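Local structure of DNA fragmentation factor subunit beta (Mus musculus, 1V0D) at residues E316-R319 with S320-Y323; S143-E146 with G147-S150. The protein cleaves chromosomal DNA during apoptosis as a caspase-activated nuclease, driving DNA fragmentation and chromatin condensation. One frame throughout, in Å; residues are numbered along the deposited sequence.

Interaction 1: residues E316-R319 with S320-Y323; sequences ECDR and SRIY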
loop_
_atom_site.group_PDB
_atom_site.type_symbol
_atom_site.label_atom_id
_atom_site.label_comp_id
_atom_site.label_asym_id
_atom_site.label_seq_id
_atom_site.Cartn_x
_atom_site.Cartn_y
_atom_site.Cartn_z
ATOM N N GLU A 316 0.418 7.386 25.777
ATOM C CA GLU A 316 -0.270 6.521 26.733
ATOM C C GLU A 316 -1.717 6.986 26.939
ATOM O O GLU A 316 -2.080 8.103 26.568
ATOM C CB GLU A 316 0.453 6.544 28.080
ATOM C CG GLU A 316 1.472 5.444 28.286
ATOM C CD GLU A 316 1.985 5.394 29.723
ATOM O OE1 GLU A 316 2.637 6.375 30.149
ATOM O OE2 GLU A 316 1.732 4.383 30.426
ATOM N N CYS A 317 -2.546 6.134 27.534
ATOM C CA CYS A 317 -3.931 6.511 27.785
ATOM C C CYS A 317 -4.020 7.517 28.926
ATOM O O CYS A 317 -3.119 7.612 29.770
ATOM C CB CYS A 317 -4.772 5.284 28.136
ATOM S SG CYS A 317 -5.160 4.182 26.748
ATOM N N ASP A 318 -5.121 8.256 28.959
ATOM C CA ASP A 318 -5.328 9.259 29.987
ATOM C C ASP A 318 -5.813 8.658 31.300
ATOM O O ASP A 318 -6.985 8.333 31.466
ATOM C CB ASP A 318 -6.307 10.311 29.488
ATOM C CG ASP A 318 -6.605 11.358 30.527
ATOM O OD1 ASP A 318 -7.080 12.453 30.157
ATOM O OD2 ASP A 318 -6.373 11.084 31.722
ATOM N N ARG A 319 -4.876 8.532 32.229
ATOM C CA ARG A 319 -5.090 7.979 33.564
ATOM C C ARG A 319 -6.430 8.359 34.198
ATOM O O ARG A 319 -7.070 7.546 34.860
ATOM C CB ARG A 319 -3.899 8.422 34.447
ATOM C CG ARG A 319 -4.040 8.310 35.970
ATOM C CD ARG A 319 -4.686 9.556 36.559
ATOM N NE ARG A 319 -5.303 9.285 37.849
ATOM C CZ ARG A 319 -5.958 8.164 38.142
ATOM N NH1 ARG A 319 -6.085 7.190 37.246
ATOM N NH2 ARG A 319 -6.503 8.009 39.337
ATOM N N SER A 320 -6.866 9.585 33.962
ATOM C CA SER A 320 -8.099 10.088 34.546
ATOM C C SER A 320 -9.406 9.755 33.822
ATOM O O SER A 320 -10.487 9.995 34.371
ATOM C CB SER A 320 -7.995 11.601 34.675
ATOM O OG SER A 320 -8.038 12.192 33.385
ATOM N N ARG A 321 -9.331 9.223 32.603
ATOM C CA ARG A 321 -10.551 8.908 31.856
ATOM C C ARG A 321 -10.830 7.417 31.746
ATOM O O ARG A 321 -11.824 7.012 31.155
ATOM C CB ARG A 321 -10.473 9.494 30.449
ATOM C CG ARG A 321 -10.212 10.983 30.405
ATOM C CD ARG A 321 -10.084 11.467 28.971
ATOM N NE ARG A 321 -11.295 11.234 28.186
ATOM C CZ ARG A 321 -11.381 11.446 26.875
ATOM N NH1 ARG A 321 -10.323 11.893 26.207
ATOM N NH2 ARG A 321 -12.518 11.212 26.229
ATOM N N ILE A 322 -9.957 6.599 32.319
ATOM C CA ILE A 322 -10.123 5.157 32.240
ATOM C C ILE A 322 -11.287 4.604 33.067
ATOM O O ILE A 322 -12.020 3.722 32.596
ATOM C CB ILE A 322 -8.804 4.450 32.625
ATOM C CG1 ILE A 322 -7.739 4.771 31.567
ATOM C CG2 ILE A 322 -9.019 2.949 32.751
ATOM C CD1 ILE A 322 -6.356 4.229 31.865
ATOM N N TYR A 323 -11.478 5.122 34.282
ATOM C CA TYR A 323 -12.564 4.630 35.132
ATOM C C TYR A 323 -13.711 5.606 35.346
ATOM O O TYR A 323 -13.539 6.821 35.276
ATOM C CB TYR A 323 -12.022 4.194 36.491
ATOM C CG TYR A 323 -10.913 3.170 36.417
ATOM C CD1 TYR A 323 -9.587 3.548 36.575
ATOM C CD2 TYR A 323 -11.192 1.825 36.196
ATOM C CE1 TYR A 323 -8.566 2.618 36.520
ATOM C CE2 TYR A 323 -10.181 0.888 36.136
ATOM C CZ TYR A 323 -8.866 1.293 36.297
ATOM O OH TYR A 323 -7.840 0.376 36.212
HETATM O O HOH W 1 -9.907 7.196 35.560
#
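Asp318 and Ser320 form an Asx turn in the surface loop that follows strand 300-303 of the nuclease region. A chi1 of 178° carries the Asp318 carboxylate to the Ser320 side, where OD2 takes two bonds from Ser320, both arriving from the same face of the carboxylate. The hydroxyl OG of Ser320 donates to Asp318 OD2 at 2.6 Å, on the syn side but 30° out of plane; the amide N of Ser320 meets that OD2 nearly end-on at 2.7 Å. The double grip would limit rotation of the carboxylate. Arg321 N also donates to Asp318 O at 2.8 Å, closing the same backbone turn. The side chains of Asp318 and Arg321 cross at about a right angle: Arg321 CD lies 3.4 Å from Asp318 OD1, yet the guanidinium turns off at chi3, its plane 87° from that of the carboxylate, and no salt bridge forms. On the inner side, Ile322 CD1 approaches Cys317 CB at 4.2 Å, and both side chains rest on helices 267-281 and 287-295. Ile322 CG2 sits over the centre of the Tyr323 ring. Finally, a water donates to Arg319 O at 2.9 Å and accepts from Tyr323 N, tying the turn to the outgoing chain.

Interaction 2: residues S143-E146 with G147-S150; sequences SWFE and GLES
Phe145 O accepts from Leu148 N at 3.0 Å, closing a type II beta turn that overlaps a type I turn closed by Glu146 N and Ser143 O. Gly147 takes the third position of the second turn with a positive phi of 106°, where a beta carbon would collide with Glu146 O. The chain thus doubles back and brings Leu148 beside the two aromatic residues. Leu148 CD1 reaches CZ3 of Trp144 at 3.7 Å and CD2 of Phe145 at 4.0 Å, slanting against both rings. The rings are turned against each other: Trp144 CE3 lies 3.6 Å above the centre of the Phe145 ring, while Phe145 CG lies at the indole edge, in its plane. Trp144 reaches this place with CG anti to the backbone N (chi1 -165°), and its buried NE1 is satisfied by Pro246 O; Lys155 and Arg253 make cation-pi contacts with the indole. With an alanine at Leu148, the contacts of CD1 with Trp144 CZ3 and Phe145 CD2 would probably be lost, leaving a gap beside both rings. On the outer side Ser143 OG donates to Glu146 OE2 at 3.3 Å, nearly along the C-O direction, a side-chain link between the ends of the first turn. The arrangement is one of overlapping type I and type II beta turns, with glycine at the third position of the second, within the loop between helices 116-129 and 155-175.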
loop_
_atom_site.group_PDB
_atom_site.type_symbol
_atom_site.label_atom_id
_atom_site.label_comp_id
_atom_site.label_asym_id
_atom_site.label_seq_id
_atom_site.Cartn_x
_atom_site.Cartn_y
_atom_site.Cartn_z
ATOM N N SER A 143 -16.195 2.335 -15.332
ATOM C CA SER A 143 -14.757 2.118 -15.302
ATOM C C SER A 143 -14.255 2.045 -13.853
ATOM O O SER A 143 -13.521 1.125 -13.472
ATOM C CB SER A 143 -14.058 3.247 -16.050
ATOM O OG SER A 143 -12.758 2.848 -16.449
ATOM N N TRP A 144 -14.663 3.029 -13.058
ATOM C CA TRP A 144 -14.315 3.109 -11.646
ATOM C C TRP A 144 -14.553 1.757 -10.967
ATOM O O TRP A 144 -13.660 1.226 -10.307
ATOM C CB TRP A 144 -15.198 4.160 -10.961
ATOM C CG TRP A 144 -14.740 4.627 -9.592
ATOM C CD1 TRP A 144 -13.868 5.654 -9.320
ATOM C CD2 TRP A 144 -15.172 4.124 -8.315
ATOM N NE1 TRP A 144 -13.740 5.821 -7.959
ATOM C CE2 TRP A 144 -14.527 4.897 -7.318
ATOM C CE3 TRP A 144 -16.042 3.093 -7.916
ATOM C CZ2 TRP A 144 -14.724 4.675 -5.951
ATOM C CZ3 TRP A 144 -16.238 2.870 -6.548
ATOM C CH2 TRP A 144 -15.581 3.660 -5.586
ATOM N N PHE A 145 -15.749 1.198 -11.147
ATOM C CA PHE A 145 -16.127 -0.067 -10.511
ATOM C C PHE A 145 -15.486 -1.374 -10.967
ATOM O O PHE A 145 -15.860 -2.440 -10.472
ATOM C CB PHE A 145 -17.644 -0.247 -10.574
ATOM C CG PHE A 145 -18.415 0.845 -9.893
ATOM C CD1 PHE A 145 -18.492 2.117 -10.456
ATOM C CD2 PHE A 145 -19.069 0.601 -8.689
ATOM C CE1 PHE A 145 -19.211 3.128 -9.830
ATOM C CE2 PHE A 145 -19.792 1.605 -8.053
ATOM C CZ PHE A 145 -19.863 2.870 -8.623
ATOM N N GLU A 146 -14.535 -1.319 -11.892
ATOM C CA GLU A 146 -13.896 -2.549 -12.363
ATOM C C GLU A 146 -13.280 -3.406 -11.266
ATOM O O GLU A 146 -12.295 -3.019 -10.636
ATOM C CB GLU A 146 -12.806 -2.235 -13.383
ATOM C CG GLU A 146 -13.318 -1.857 -14.753
ATOM C CD GLU A 146 -12.184 -1.496 -15.696
ATOM O OE1 GLU A 146 -11.266 -2.340 -15.861
ATOM O OE2 GLU A 146 -12.215 -0.373 -16.263
ATOM N N GLY A 147 -13.855 -4.579 -11.042
ATOM C CA GLY A 147 -13.302 -5.465 -10.040
ATOM C C GLY A 147 -14.107 -5.545 -8.769
ATOM O O GLY A 147 -13.872 -6.416 -7.923
ATOM N N LEU A 148 -15.062 -4.636 -8.631
ATOM C CA LEU A 148 -15.898 -4.619 -7.447
ATOM C C LEU A 148 -17.104 -5.493 -7.701
ATOM O O LEU A 148 -17.633 -5.513 -8.814
ATOM C CB LEU A 148 -16.351 -3.193 -7.142
ATOM C CG LEU A 148 -15.240 -2.151 -7.083
ATOM C CD1 LEU A 148 -15.825 -0.800 -6.739
ATOM C CD2 LEU A 148 -14.213 -2.571 -6.063
ATOM N N GLU A 149 -17.537 -6.214 -6.670
ATOM C CA GLU A 149 -18.698 -7.084 -6.789
ATOM C C GLU A 149 -19.847 -6.294 -7.413
ATOM O O GLU A 149 -19.747 -5.081 -7.601
ATOM C CB GLU A 149 -19.088 -7.620 -5.412
ATOM C CG GLU A 149 -17.938 -8.317 -4.707
ATOM C CD GLU A 149 -18.363 -9.047 -3.441
ATOM O OE1 GLU A 149 -18.927 -8.403 -2.527
ATOM O OE2 GLU A 149 -18.126 -10.272 -3.361
ATOM N N SER A 150 -20.941 -6.968 -7.738
ATOM C CA SER A 150 -22.056 -6.276 -8.369
ATOM C C SER A 150 -22.914 -5.479 -7.409
ATOM O O SER A 150 -23.455 -4.442 -7.788
ATOM C CB SER A 150 -22.923 -7.271 -9.129
ATOM O OG SER A 150 -22.157 -7.909 -10.136
#

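Interactions 1 and 2 are separate turns on opposite sides of the chain's centre, their own centres 44 Å apart and their nearest atoms about 33 Å apart. Both lie in the nuclease family region, and neither contains a metal ligand. Interaction 2 comes first in the chain; through Pro246 and helix 250-255 it leans on the segment between the zinc ligand His242 and the magnesium ligand Asp262, and it also packs on helix 155-175. Interaction 1 comes after the other magnesium ligand, His308, and packs on helices 267-281 and 287-295, which in sequence lie between strands 260-263 and 300-303. The two turns thus pack against different parts of the region.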